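Local structure of activated BY transcription factor SSRB (Salmonella enterica, 2WNW) at residues Asp46-Ser51 with Gly319-Gly324; His81-Ala86 with Tyr368-Phe373; Leu85-Ile90 with Leu291-Cys296; Ile307-Thr312 with Leu347-Ile352; His311-Asp316 with Phe328-Leu333. The protein is a glycosyl hydrolase family 30 protein that combines a TIM-barrel domain with a beta-sandwich domain. All blocks are in the same frame, centred on the assembly; numbering follows the deposited sequence.

Contact 1: residues Asp46-Ser51 with Gly319-Gly324; sequences DGFGGS and GNFKSG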
# COMPACT_ATOMS: atom_id res chain seq x y z
N ASP A 46 -3.83 -2.57 19.72
CA ASP A 46 -4.03 -2.38 21.15
C ASP A 46 -5.04 -1.31 21.56
O ASP A 46 -5.46 -1.28 22.72
CB ASP A 46 -2.68 -2.08 21.82
CG ASP A 46 -1.66 -3.19 21.61
OD1 ASP A 46 -2.09 -4.34 21.41
OD2 ASP A 46 -0.44 -2.92 21.65
N GLY A 47 -5.43 -0.45 20.63
CA GLY A 47 -6.41 0.58 20.96
C GLY A 47 -6.18 1.95 20.34
O GLY A 47 -5.38 2.11 19.42
N PHE A 48 -6.91 2.94 20.87
CA PHE A 48 -6.84 4.33 20.40
C PHE A 48 -6.89 5.27 21.60
O PHE A 48 -7.52 4.97 22.61
CB PHE A 48 -8.02 4.66 19.48
CG PHE A 48 -8.12 3.79 18.26
CD1 PHE A 48 -8.58 2.48 18.36
CD2 PHE A 48 -7.72 4.28 17.02
CE1 PHE A 48 -8.64 1.67 17.23
CE2 PHE A 48 -7.78 3.48 15.89
CZ PHE A 48 -8.24 2.17 15.99
N GLY A 49 -6.25 6.43 21.47
CA GLY A 49 -6.27 7.39 22.55
C GLY A 49 -5.54 8.68 22.24
O GLY A 49 -5.20 8.95 21.08
N GLY A 50 -5.31 9.47 23.28
CA GLY A 50 -4.62 10.74 23.14
C GLY A 50 -3.63 10.95 24.27
O GLY A 50 -3.44 10.05 25.10
N SER A 51 -3.02 12.12 24.33
CA SER A 51 -2.01 12.37 25.35
C SER A 51 -2.34 13.34 26.47
O SER A 51 -2.99 14.36 26.26
CB SER A 51 -0.71 12.83 24.68
OG SER A 51 -0.34 11.95 23.64
N GLY A 319 -3.76 4.58 6.47
CA GLY A 319 -2.52 4.04 5.93
C GLY A 319 -1.72 3.24 6.94
O GLY A 319 -1.20 2.16 6.63
N ASN A 320 -1.61 3.76 8.16
CA ASN A 320 -0.86 3.08 9.21
C ASN A 320 -1.43 1.69 9.49
O ASN A 320 -0.71 0.70 9.47
CB ASN A 320 -0.87 3.90 10.50
CG ASN A 320 0.03 5.12 10.43
OD1 ASN A 320 0.02 5.97 11.32
ND2 ASN A 320 0.80 5.23 9.36
N PHE A 321 -2.73 1.63 9.74
CA PHE A 321 -3.35 0.34 10.04
C PHE A 321 -3.32 -0.64 8.87
O PHE A 321 -3.15 -1.84 9.08
CB PHE A 321 -4.76 0.56 10.58
CG PHE A 321 -4.79 1.10 11.98
CD1 PHE A 321 -4.27 0.34 13.04
CD2 PHE A 321 -5.28 2.37 12.26
CE1 PHE A 321 -4.25 0.84 14.34
CE2 PHE A 321 -5.26 2.88 13.55
CZ PHE A 321 -4.75 2.12 14.60
N LYS A 322 -3.47 -0.14 7.65
CA LYS A 322 -3.41 -1.03 6.50
C LYS A 322 -1.99 -1.58 6.36
O LYS A 322 -1.78 -2.66 5.81
CB LYS A 322 -3.78 -0.29 5.21
CG LYS A 322 -5.25 0.03 5.07
CD LYS A 322 -5.83 -0.59 3.80
CE LYS A 322 -5.75 -2.10 3.81
NZ LYS A 322 -6.29 -2.71 2.55
N SER A 323 -1.02 -0.83 6.88
CA SER A 323 0.38 -1.22 6.78
C SER A 323 0.98 -2.01 7.94
O SER A 323 2.16 -2.35 7.89
CB SER A 323 1.23 0.03 6.52
OG SER A 323 0.75 0.69 5.36
N GLY A 324 0.20 -2.28 8.98
CA GLY A 324 0.72 -3.07 10.09
C GLY A 324 0.78 -2.42 11.46
O GLY A 324 1.33 -3.02 12.40

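Contact 2: residues His81-Ala86 with Tyr368-Phe373; sequences HNYTLA and YGIGHF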
# COMPACT_ATOMS: atom_id res chain seq x y z
N HIS A 81 -16.13 8.22 22.79
CA HIS A 81 -14.88 7.84 22.14
C HIS A 81 -14.20 6.61 22.72
O HIS A 81 -13.37 6.00 22.05
CB HIS A 81 -13.91 9.01 22.08
CG HIS A 81 -14.05 9.83 20.83
ND1 HIS A 81 -13.01 10.55 20.29
CD2 HIS A 81 -15.11 10.01 20.01
CE1 HIS A 81 -13.42 11.15 19.18
NE2 HIS A 81 -14.69 10.84 18.99
N ASN A 82 -14.55 6.25 23.95
CA ASN A 82 -13.99 5.06 24.57
C ASN A 82 -12.47 4.92 24.42
O ASN A 82 -11.98 3.85 24.07
CB ASN A 82 -14.68 3.82 23.98
CG ASN A 82 -14.25 2.53 24.64
OD1 ASN A 82 -14.34 2.39 25.86
ND2 ASN A 82 -13.78 1.58 23.84
N TYR A 83 -11.73 5.99 24.68
CA TYR A 83 -10.28 5.94 24.57
C TYR A 83 -9.72 4.83 25.44
O TYR A 83 -10.06 4.72 26.62
CB TYR A 83 -9.65 7.29 24.95
CG TYR A 83 -9.46 8.25 23.79
CD1 TYR A 83 -8.73 9.43 23.95
CD2 TYR A 83 -9.99 7.97 22.52
CE1 TYR A 83 -8.52 10.30 22.88
CE2 TYR A 83 -9.78 8.84 21.45
CZ TYR A 83 -9.04 10.00 21.64
OH TYR A 83 -8.81 10.85 20.58
N THR A 84 -8.85 4.00 24.86
CA THR A 84 -8.26 2.87 25.56
C THR A 84 -6.74 2.96 25.70
O THR A 84 -6.13 2.11 26.36
CB THR A 84 -8.63 1.56 24.84
OG1 THR A 84 -8.25 1.65 23.46
CG2 THR A 84 -10.12 1.32 24.93
N LEU A 85 -6.14 3.97 25.09
CA LEU A 85 -4.70 4.18 25.18
C LEU A 85 -4.42 5.63 25.55
O LEU A 85 -5.29 6.50 25.43
CB LEU A 85 -4.02 3.91 23.83
CG LEU A 85 -4.07 2.53 23.17
CD1 LEU A 85 -3.29 2.59 21.86
CD2 LEU A 85 -3.48 1.49 24.11
N ALA A 86 -3.19 5.90 25.98
CA ALA A 86 -2.78 7.25 26.32
C ALA A 86 -1.26 7.30 26.43
O ALA A 86 -0.61 6.29 26.67
CB ALA A 86 -3.42 7.70 27.63
N TYR A 368 -13.91 14.10 15.36
CA TYR A 368 -14.85 13.21 14.68
C TYR A 368 -14.12 12.22 13.78
O TYR A 368 -14.55 11.08 13.63
CB TYR A 368 -15.86 14.01 13.85
CG TYR A 368 -16.68 14.98 14.67
CD1 TYR A 368 -16.30 16.32 14.79
CD2 TYR A 368 -17.80 14.55 15.38
CE1 TYR A 368 -17.02 17.20 15.58
CE2 TYR A 368 -18.53 15.42 16.18
CZ TYR A 368 -18.13 16.74 16.28
OH TYR A 368 -18.83 17.61 17.09
N GLY A 369 -13.01 12.66 13.20
CA GLY A 369 -12.22 11.78 12.35
C GLY A 369 -11.70 10.60 13.15
O GLY A 369 -11.80 9.45 12.73
N ILE A 370 -11.11 10.89 14.31
CA ILE A 370 -10.59 9.83 15.17
C ILE A 370 -11.75 8.93 15.57
O ILE A 370 -11.61 7.72 15.67
CB ILE A 370 -9.94 10.43 16.43
CG1 ILE A 370 -8.71 11.25 16.04
CG2 ILE A 370 -9.56 9.34 17.41
CD1 ILE A 370 -8.10 12.04 17.19
N GLY A 371 -12.91 9.55 15.79
CA GLY A 371 -14.10 8.83 16.19
C GLY A 371 -14.55 7.71 15.26
O GLY A 371 -15.09 6.71 15.72
N HIS A 372 -14.35 7.88 13.96
CA HIS A 372 -14.75 6.85 13.01
C HIS A 372 -14.03 5.54 13.32
O HIS A 372 -14.47 4.47 12.91
CB HIS A 372 -14.48 7.30 11.57
CG HIS A 372 -15.62 8.04 10.96
ND1 HIS A 372 -16.72 7.40 10.42
CD2 HIS A 372 -15.88 9.37 10.88
CE1 HIS A 372 -17.61 8.30 10.03
NE2 HIS A 372 -17.12 9.50 10.30
N PHE A 373 -12.92 5.65 14.06
CA PHE A 373 -12.14 4.48 14.47
C PHE A 373 -12.38 4.07 15.93
O PHE A 373 -12.93 3.00 16.21
CB PHE A 373 -10.63 4.74 14.35
CG PHE A 373 -10.08 4.64 12.96
CD1 PHE A 373 -10.12 5.72 12.10
CD2 PHE A 373 -9.47 3.46 12.53
CE1 PHE A 373 -9.56 5.64 10.82
CE2 PHE A 373 -8.91 3.37 11.26
CZ PHE A 373 -8.95 4.46 10.40

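Contact 3: residues Leu85-Ile90 with Leu291-Cys296; sequences LARMPI and LFSEGC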
# COMPACT_ATOMS: atom_id res chain seq x y z
N LEU A 85 -6.14 3.97 25.09
CA LEU A 85 -4.70 4.18 25.18
C LEU A 85 -4.42 5.63 25.55
O LEU A 85 -5.29 6.50 25.43
CB LEU A 85 -4.02 3.91 23.83
CG LEU A 85 -4.07 2.53 23.17
CD1 LEU A 85 -3.29 2.59 21.86
CD2 LEU A 85 -3.48 1.49 24.11
N ALA A 86 -3.19 5.90 25.98
CA ALA A 86 -2.78 7.25 26.32
C ALA A 86 -1.26 7.30 26.43
O ALA A 86 -0.61 6.29 26.67
CB ALA A 86 -3.42 7.70 27.63
N ARG A 87 -0.71 8.49 26.24
CA ARG A 87 0.73 8.70 26.37
C ARG A 87 0.87 9.94 27.24
O ARG A 87 0.05 10.85 27.18
CB ARG A 87 1.37 8.93 24.99
CG ARG A 87 2.88 9.18 25.01
CD ARG A 87 3.50 8.79 23.67
NE ARG A 87 4.93 9.10 23.55
CZ ARG A 87 5.43 10.21 23.00
NH1 ARG A 87 4.61 11.14 22.52
NH2 ARG A 87 6.74 10.38 22.91
N MET A 88 1.90 9.94 28.08
CA MET A 88 2.15 11.07 28.97
C MET A 88 3.66 11.25 29.13
O MET A 88 4.43 10.30 28.95
CB MET A 88 1.48 10.82 30.32
CG MET A 88 1.79 9.47 30.94
SD MET A 88 0.54 9.06 32.17
CE MET A 88 1.21 7.53 32.83
N PRO A 89 4.09 12.47 29.46
CA PRO A 89 5.51 12.76 29.64
C PRO A 89 6.11 12.51 31.02
O PRO A 89 5.46 12.74 32.04
CB PRO A 89 5.59 14.24 29.26
CG PRO A 89 4.32 14.77 29.86
CD PRO A 89 3.30 13.71 29.47
N ILE A 90 7.35 12.03 31.01
CA ILE A 90 8.12 11.80 32.23
C ILE A 90 8.94 13.09 32.27
O ILE A 90 9.89 13.26 31.50
CB ILE A 90 9.03 10.55 32.09
CG1 ILE A 90 8.16 9.31 31.91
CG2 ILE A 90 9.94 10.42 33.31
CD1 ILE A 90 8.95 8.01 31.68
N LEU A 291 3.77 0.87 16.89
CA LEU A 291 2.81 1.80 17.45
C LEU A 291 2.90 3.26 16.98
O LEU A 291 3.98 3.85 16.99
CB LEU A 291 2.94 1.76 18.97
CG LEU A 291 2.17 2.75 19.84
CD1 LEU A 291 0.68 2.44 19.79
CD2 LEU A 291 2.69 2.66 21.27
N PHE A 292 1.77 3.83 16.58
CA PHE A 292 1.75 5.24 16.21
C PHE A 292 1.59 5.93 17.56
O PHE A 292 0.54 5.82 18.20
CB PHE A 292 0.55 5.58 15.32
CG PHE A 292 0.41 7.05 15.06
CD1 PHE A 292 1.27 7.70 14.19
CD2 PHE A 292 -0.53 7.80 15.76
CE1 PHE A 292 1.20 9.09 14.01
CE2 PHE A 292 -0.61 9.19 15.59
CZ PHE A 292 0.26 9.83 14.71
N SER A 293 2.62 6.65 17.99
CA SER A 293 2.58 7.27 19.31
C SER A 293 2.31 8.77 19.41
O SER A 293 2.05 9.26 20.50
CB SER A 293 3.88 6.97 20.05
OG SER A 293 4.98 7.53 19.35
N GLU A 294 2.39 9.49 18.30
CA GLU A 294 2.14 10.93 18.38
C GLU A 294 1.99 11.62 17.04
O GLU A 294 2.71 11.34 16.08
CB GLU A 294 3.27 11.62 19.16
CG GLU A 294 2.97 13.08 19.47
CD GLU A 294 4.23 13.90 19.68
OE1 GLU A 294 5.03 13.54 20.57
OE2 GLU A 294 4.40 14.90 18.96
N GLY A 295 1.06 12.56 16.99
CA GLY A 295 0.82 13.33 15.79
C GLY A 295 -0.14 14.46 16.14
O GLY A 295 -0.93 14.34 17.08
N CYS A 296 -0.05 15.56 15.41
CA CYS A 296 -0.93 16.70 15.61
C CYS A 296 -0.81 17.62 14.40
O CYS A 296 0.04 17.40 13.53
CB CYS A 296 -0.56 17.48 16.88
SG CYS A 296 1.00 18.43 16.80
O HOH W 1 1.82 11.37 22.26

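Contact 4: residues Ile307-Thr312 with Leu347-Ile352; sequences IRHWHT and LCEAPI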
# COMPACT_ATOMS: atom_id res chain seq x y z
N ILE A 307 -10.91 21.04 7.10
CA ILE A 307 -10.96 19.93 6.15
C ILE A 307 -9.57 19.31 5.99
O ILE A 307 -9.45 18.09 5.90
CB ILE A 307 -11.49 20.39 4.77
CG1 ILE A 307 -13.02 20.44 4.80
CG2 ILE A 307 -11.03 19.43 3.67
CD1 ILE A 307 -13.69 19.08 5.02
N ARG A 308 -8.54 20.15 5.95
CA ARG A 308 -7.17 19.65 5.81
C ARG A 308 -6.77 18.81 7.03
O ARG A 308 -6.09 17.79 6.89
CB ARG A 308 -6.16 20.79 5.67
CG ARG A 308 -6.20 21.55 4.34
CD ARG A 308 -4.86 22.24 4.09
NE ARG A 308 -4.48 23.09 5.22
CZ ARG A 308 -4.97 24.30 5.44
NH1 ARG A 308 -5.87 24.80 4.61
NH2 ARG A 308 -4.59 25.00 6.50
N HIS A 309 -7.19 19.25 8.21
CA HIS A 309 -6.87 18.53 9.44
C HIS A 309 -7.60 17.19 9.47
O HIS A 309 -7.06 16.18 9.91
CB HIS A 309 -7.24 19.38 10.65
CG HIS A 309 -6.47 20.67 10.74
ND1 HIS A 309 -6.71 21.62 11.71
CD2 HIS A 309 -5.47 21.16 9.97
CE1 HIS A 309 -5.89 22.64 11.54
NE2 HIS A 309 -5.13 22.38 10.49
N TRP A 310 -8.84 17.21 8.98
CA TRP A 310 -9.68 16.03 8.89
C TRP A 310 -8.95 15.02 8.02
O TRP A 310 -8.79 13.85 8.39
CB TRP A 310 -11.02 16.46 8.26
CG TRP A 310 -11.92 15.38 7.72
CD1 TRP A 310 -12.05 15.01 6.40
CD2 TRP A 310 -12.91 14.64 8.44
NE1 TRP A 310 -13.06 14.10 6.26
CE2 TRP A 310 -13.61 13.85 7.50
CE3 TRP A 310 -13.28 14.56 9.79
CZ2 TRP A 310 -14.66 12.99 7.86
CZ3 TRP A 310 -14.33 13.71 10.15
CH2 TRP A 310 -15.01 12.94 9.19
N HIS A 311 -8.47 15.48 6.87
CA HIS A 311 -7.73 14.62 5.95
C HIS A 311 -6.45 14.06 6.57
O HIS A 311 -6.17 12.88 6.46
CB HIS A 311 -7.33 15.39 4.69
CG HIS A 311 -6.37 14.64 3.82
ND1 HIS A 311 -6.75 13.58 3.02
CD2 HIS A 311 -5.03 14.75 3.68
CE1 HIS A 311 -5.69 13.08 2.42
NE2 HIS A 311 -4.63 13.77 2.81
N THR A 312 -5.66 14.93 7.20
CA THR A 312 -4.40 14.49 7.79
C THR A 312 -4.59 13.32 8.76
O THR A 312 -3.87 12.33 8.68
CB THR A 312 -3.69 15.66 8.50
OG1 THR A 312 -3.33 16.65 7.52
CG2 THR A 312 -2.43 15.18 9.21
N LEU A 347 2.51 26.39 19.50
CA LEU A 347 1.06 26.18 19.57
C LEU A 347 0.56 25.20 18.51
O LEU A 347 0.99 25.25 17.36
CB LEU A 347 0.34 27.53 19.41
CG LEU A 347 0.78 28.64 20.37
CD1 LEU A 347 0.06 29.93 20.03
CD2 LEU A 347 0.49 28.22 21.81
N CYS A 348 -0.35 24.32 18.91
CA CYS A 348 -0.91 23.31 18.01
C CYS A 348 -2.39 23.12 18.27
O CYS A 348 -2.90 23.51 19.31
CB CYS A 348 -0.22 21.95 18.21
SG CYS A 348 1.57 21.89 17.94
N GLU A 349 -3.09 22.51 17.32
CA GLU A 349 -4.50 22.24 17.51
C GLU A 349 -4.61 20.92 18.28
O GLU A 349 -3.68 20.11 18.27
CB GLU A 349 -5.21 22.10 16.16
CG GLU A 349 -6.72 22.03 16.25
CD GLU A 349 -7.37 21.76 14.91
OE1 GLU A 349 -7.37 20.59 14.46
OE2 GLU A 349 -7.88 22.72 14.29
N ALA A 350 -5.73 20.73 18.98
CA ALA A 350 -6.01 19.49 19.70
C ALA A 350 -7.45 19.18 19.31
O ALA A 350 -8.23 20.11 19.05
CB ALA A 350 -5.89 19.70 21.22
N PRO A 351 -7.83 17.90 19.24
CA PRO A 351 -9.21 17.56 18.86
C PRO A 351 -10.28 18.30 19.66
O PRO A 351 -11.37 18.56 19.16
CB PRO A 351 -9.26 16.05 19.04
CG PRO A 351 -7.85 15.64 18.67
CD PRO A 351 -7.02 16.68 19.42
N ILE A 352 -9.96 18.61 20.91
CA ILE A 352 -10.89 19.36 21.75
C ILE A 352 -10.13 20.54 22.34
O ILE A 352 -9.01 20.39 22.83
CB ILE A 352 -11.48 18.51 22.90
CG1 ILE A 352 -12.37 17.41 22.32
CG2 ILE A 352 -12.30 19.40 23.84
CD1 ILE A 352 -13.10 16.59 23.38

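Contact 5: residues His311-Asp316 with Phe328-Leu333; sequences HTYLHD and FIDWNL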
# COMPACT_ATOMS: atom_id res chain seq x y z
N HIS A 311 -8.47 15.48 6.87
CA HIS A 311 -7.73 14.62 5.95
C HIS A 311 -6.45 14.06 6.57
O HIS A 311 -6.17 12.88 6.46
CB HIS A 311 -7.33 15.39 4.69
CG HIS A 311 -6.37 14.64 3.82
ND1 HIS A 311 -6.75 13.58 3.02
CD2 HIS A 311 -5.03 14.75 3.68
CE1 HIS A 311 -5.69 13.08 2.42
NE2 HIS A 311 -4.63 13.77 2.81
N THR A 312 -5.66 14.93 7.20
CA THR A 312 -4.40 14.49 7.79
C THR A 312 -4.59 13.32 8.76
O THR A 312 -3.87 12.33 8.68
CB THR A 312 -3.69 15.66 8.50
OG1 THR A 312 -3.33 16.65 7.52
CG2 THR A 312 -2.43 15.18 9.21
N TYR A 313 -5.56 13.44 9.67
CA TYR A 313 -5.80 12.38 10.64
C TYR A 313 -6.29 11.09 9.99
O TYR A 313 -5.73 10.02 10.22
CB TYR A 313 -6.82 12.83 11.70
CG TYR A 313 -6.20 13.53 12.89
CD1 TYR A 313 -5.88 14.89 12.84
CD2 TYR A 313 -5.90 12.82 14.05
CE1 TYR A 313 -5.27 15.52 13.93
CE2 TYR A 313 -5.29 13.44 15.14
CZ TYR A 313 -4.98 14.79 15.08
OH TYR A 313 -4.37 15.39 16.15
N LEU A 314 -7.34 11.19 9.17
CA LEU A 314 -7.89 10.00 8.52
C LEU A 314 -6.91 9.32 7.58
O LEU A 314 -6.77 8.10 7.59
CB LEU A 314 -9.18 10.35 7.77
CG LEU A 314 -10.39 10.65 8.65
CD1 LEU A 314 -11.53 11.18 7.78
CD2 LEU A 314 -10.83 9.39 9.39
N HIS A 315 -6.22 10.11 6.76
CA HIS A 315 -5.27 9.57 5.80
C HIS A 315 -4.13 8.81 6.48
O HIS A 315 -3.77 7.71 6.06
CB HIS A 315 -4.69 10.69 4.94
CG HIS A 315 -3.67 10.23 3.94
ND1 HIS A 315 -4.01 9.51 2.81
CD2 HIS A 315 -2.32 10.38 3.90
CE1 HIS A 315 -2.91 9.23 2.13
NE2 HIS A 315 -1.88 9.75 2.77
N ASP A 316 -3.56 9.39 7.54
CA ASP A 316 -2.47 8.71 8.22
C ASP A 316 -2.93 7.48 8.98
O ASP A 316 -2.28 6.44 8.96
CB ASP A 316 -1.73 9.67 9.16
CG ASP A 316 -0.35 9.16 9.53
OD1 ASP A 316 -0.18 8.62 10.64
OD2 ASP A 316 0.55 9.28 8.68
N PHE A 328 -3.01 3.55 17.97
CA PHE A 328 -3.02 4.97 17.68
C PHE A 328 -3.10 5.84 18.93
O PHE A 328 -4.00 5.67 19.76
CB PHE A 328 -4.22 5.29 16.77
CG PHE A 328 -4.52 6.77 16.63
CD1 PHE A 328 -3.88 7.53 15.65
CD2 PHE A 328 -5.43 7.40 17.48
CE1 PHE A 328 -4.16 8.90 15.51
CE2 PHE A 328 -5.71 8.76 17.35
CZ PHE A 328 -5.08 9.51 16.36
N ILE A 329 -2.15 6.76 19.06
CA ILE A 329 -2.16 7.70 20.17
C ILE A 329 -1.94 9.10 19.63
O ILE A 329 -0.88 9.42 19.08
CB ILE A 329 -1.06 7.40 21.21
CG1 ILE A 329 -1.13 5.94 21.66
CG2 ILE A 329 -1.26 8.31 22.43
CD1 ILE A 329 -0.07 5.57 22.68
N ASP A 330 -2.97 9.93 19.78
CA ASP A 330 -2.94 11.32 19.34
C ASP A 330 -2.07 12.09 20.34
O ASP A 330 -1.73 11.57 21.40
CB ASP A 330 -4.38 11.86 19.35
CG ASP A 330 -4.48 13.32 18.94
OD1 ASP A 330 -3.68 13.77 18.09
OD2 ASP A 330 -5.37 14.01 19.47
N TRP A 331 -1.69 13.31 19.99
CA TRP A 331 -0.88 14.14 20.88
C TRP A 331 -1.87 14.74 21.89
O TRP A 331 -2.85 14.07 22.25
CB TRP A 331 -0.18 15.23 20.05
CG TRP A 331 0.91 16.04 20.75
CD1 TRP A 331 1.43 17.22 20.31
CD2 TRP A 331 1.62 15.72 21.96
NE1 TRP A 331 2.41 17.66 21.17
CE2 TRP A 331 2.55 16.76 22.19
CE3 TRP A 331 1.57 14.66 22.88
CZ2 TRP A 331 3.41 16.78 23.30
CZ3 TRP A 331 2.43 14.67 23.98
CH2 TRP A 331 3.34 15.73 24.18
N ASN A 332 -1.65 15.98 22.33
CA ASN A 332 -2.54 16.61 23.32
C ASN A 332 -4.03 16.32 23.13
O ASN A 332 -4.59 16.58 22.07
CB ASN A 332 -2.36 18.13 23.33
CG ASN A 332 -0.93 18.55 23.59
OD1 ASN A 332 -0.46 18.53 24.73
ND2 ASN A 332 -0.23 18.92 22.52
N LEU A 333 -4.67 15.80 24.17
CA LEU A 333 -6.10 15.50 24.14
C LEU A 333 -6.88 16.80 24.13
O LEU A 333 -7.95 16.90 23.53
CB LEU A 333 -6.53 14.77 25.41
CG LEU A 333 -6.17 13.32 25.70
CD1 LEU A 333 -6.35 13.07 27.19
CD2 LEU A 333 -7.06 12.41 24.89

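Contact 1: residues Asp46-Ser51 with Gly319-Gly324
The strand that carries Phe-48 faces the last turn of the helix that carries Phe-321. Before the strand, Gly-47 has a phi of 141°, a backbone shape suited to glycine. The helix closes in a Schellman motif, with Gly-324 at a phi of 118°. Ser-323 adds to this end: its OG donates to Gly-319 O over 2.8 Å. The weak bond from Ser-323 N reaches the same carbonyl oxygen.

Across the contact there is one aromatic pair. Phe-48 and Phe-321 reach for each other from opposite directions. Phe-48 CE2 lies 3.5 Å from Phe-321 CE2, and Phe-48 CZ lies 3.8 Å from Phe-321 CZ. The ring centroids are 5.3 Å apart and the planes stand at 46°, an oblique meeting. The contact is apolar and buried, and no hydrogen bond crosses it.

Phe-48 also packs on Phe-328 of the next barrel strand, 327-330. Its backbone bonds to Thr-84, just before strand 85-90, and to Leu-85, its first residue. Phe-321 meets Phe-398 edge-to-face, and so extends the packing from the barrel strands through helix 305-322 to strand 393-399.

Contact 2: residues His81-Ala86 with Tyr368-Phe373
Tyr-83, which packs on Ile-370, is held by its backbone: Tyr-83 O accepts a hydrogen bond from Asn-134 ND2. Tyr-83 OH rests against both branches, 3.6 Å from Ile-370 CG2 and 3.7 Å from Ile-370 CD1. These are packing contacts, and no hydrogen bond joins the two segments. The isoleucine comes in near the ring plane, at the edge, where Tyr-83 CE2 lies 4.1 Å from Ile-370 CG2. The two side chains cross at about a right angle.

The torsions of Ile-370 explain the double touch. CG1 lies beside the backbone N (chi1 -65°), which leaves CG2 anti to that nitrogen. The chain then runs on extended to CD1 (chi2 173°). Both methyl groups thus end at the phenol tip.

Gly-371, next along the helix, takes His-81. The imidazole lies obliquely against its backbone. Gly-371 has no side chain, so the ring can come close. The backbones are near here, with His-81 CA and Gly-371 CA 6.1 Å apart.

Both rings are backed from outside the contact: His-81 stacks with Trp-367, and Tyr-83 stacks with Tyr-75. Residues 81-84 lead from helix 65-76 into strand 85-90, the second strand of the barrel. Helix 365-374 comes after the eighth barrel strand and a small three-stranded sheet, so the contact belongs to the closure of a TIM barrel, where the last helix packs beside early elements of the chain.

Contact 3: residues Leu85-Ile90 with Leu291-Cys296
Arg-87 and Glu-294 form the charged part of this contact. Arg-87 NH1 donates to Glu-294 OE1 over 3.1 Å in a salt bridge, with an N-H...O angle of 152°. OE1 lies close to the guanidinium plane and uses its anti lone pair. Arg-87 gets there on an extended chain, with CG anti to the backbone N (chi1 180°). Its NH2 forms a further salt bridge with Asp-239 and bonds to Asn-195, and NE bonds to Ser-142 OG.

A water makes a second polar link. It accepts from Arg-87 NH1 at 2.8 Å and donates to Ser-293 O at 2.8 Å. Bonds at NE, NH1 and NH2 together fix the guanidinium rotation.

Packing does the rest. Ser-293 CB lies over one guanidinium face, and Arg-87 CD is 3.5 Å from Ser-293 O. Ser-293 OG bonds to Asp-239. Toward the N-terminal ends, Leu-85 CD1 meets Leu-291 CD1 at 4.5 Å.

The axes of 85-90 and 291-294 pass 8.3 Å apart, with 47° between their directions. These are the second and seventh barrel strands, so their side chains meet across its interior. Glu-294 OE2 bonds to Tyr-270 OH and a bound glycerol. The C-terminal ends of the barrel strands hold the active-site pocket in TIM-barrel glycosyl hydrolases.

Contact 4: residues Ile307-Thr312 with Leu347-Ile352
His-309 and Glu-349 meet through their polar ends, approaching from opposite directions. His-309 ND1 donates to Glu-349 OE1 over 3.0 Å, but the N-H...O angle is 132° and the bond is weak. Glu-349 OE2 is equally near, 3.0 Å from His-309 ND1. The N-H points well aside from the carboxylate, in keeping with the weak bond, and Glu-349 CD is 3.3 Å from His-309 ND1. OE2 lies in the ring plane at the edge and is also 3.4 Å from His-309 CE1. OE1 comes in obliquely. The carboxylate stands nearly upright to the ring, with 76° between the planes.

Glu-349 spans the distance on an extended chain, its CG anti to the backbone N (chi1 -171°). The reach is needed, since His-309 CA and Glu-349 CA are 9.2 Å apart.

A second acid grips the other ring nitrogen: His-309 NE2 bonds to Glu-300 OE1. Each ring nitrogen thus faces an acid, which would probably stabilise a positively charged ring. In the second shell, Glu-300 also forms a salt bridge with Arg-308, which has a second one with Asp-302. Val-297 packs on both His-309 and Glu-349, and its backbone bonds to that of Glu-349.

His-309 lies in the early turns of helix 305-322. The segment 347-352 is the end of the loop between strands 332-336 and 352-355. Beyond Glu-349, Pro-351 packs on Trp-367 and Ile-370 of helix 365-374, and Ile-352 packs on Phe-71 of helix 65-76.

Contact 5: residues His311-Asp316 with Phe328-Leu333
Tyr-313 points its CB from the helix toward Phe-328 and Asp-330 of the strand. Along one ring edge, Tyr-313 CD2 lies 4.1 Å from Phe-328 CZ. The next atom, Tyr-313 CE2, is also 4.1 Å from Phe-328 CZ. The two aromatic side chains cross at about a right angle and touch rim to rim, each near the plane of the other.

Further out the partner changes. Tyr-313 CE2 and CZ are each 3.4 Å from Asp-330 OD1. At the tip, Tyr-313 OH donates to Asp-330 OD1 in a short bond of 2.6 Å. The hydroxyl comes to the syn side of that oxygen, 33° out of the carboxylate plane. The ring and carboxylate planes are 76° apart. With CG anti to the backbone N (chi1 179°), Asp-330 brings its carboxylate to the hydroxyl. Its backbone is held to strand 48-51: Asp-330 N bonds to Gly-49, and Asp-330 O accepts from Ser-51 OG.

Tyr-313 also packs on Ile-370 and meets Trp-269 edge-to-face. Helix 305-322 connects strand 289-294 to strand 327-330, its parallel neighbour. The contact thus pins the helix to the second strand of a beta-alpha-beta crossover, the last such unit in the eight-stranded TIM barrel.

How the contacts relate
All five contacts are buried, and their chemistry changes with place. Contact 3 is inside the barrel, charged and hydrated, near a glycerol. Contacts 1, 2 and 5 lie between barrel strands, or the turn before one, and outer helices. Contact 1 is aromatic, contact 2 packs without hydrogen bonds, and contact 5 adds one short hydrogen bond to an aromatic touch. Contact 4 lies furthest from the chain centre and ties a helix to a loop through a weak polar bond. Helix 305-322 serves contacts 1, 4 and 5 at successive levels. Contact 2 lies on the turn leading into strand 85-90, which contact 3 uses directly. Strand 48-51 bonds to the strands of contacts 3 and 5 on either side, closing the barrel.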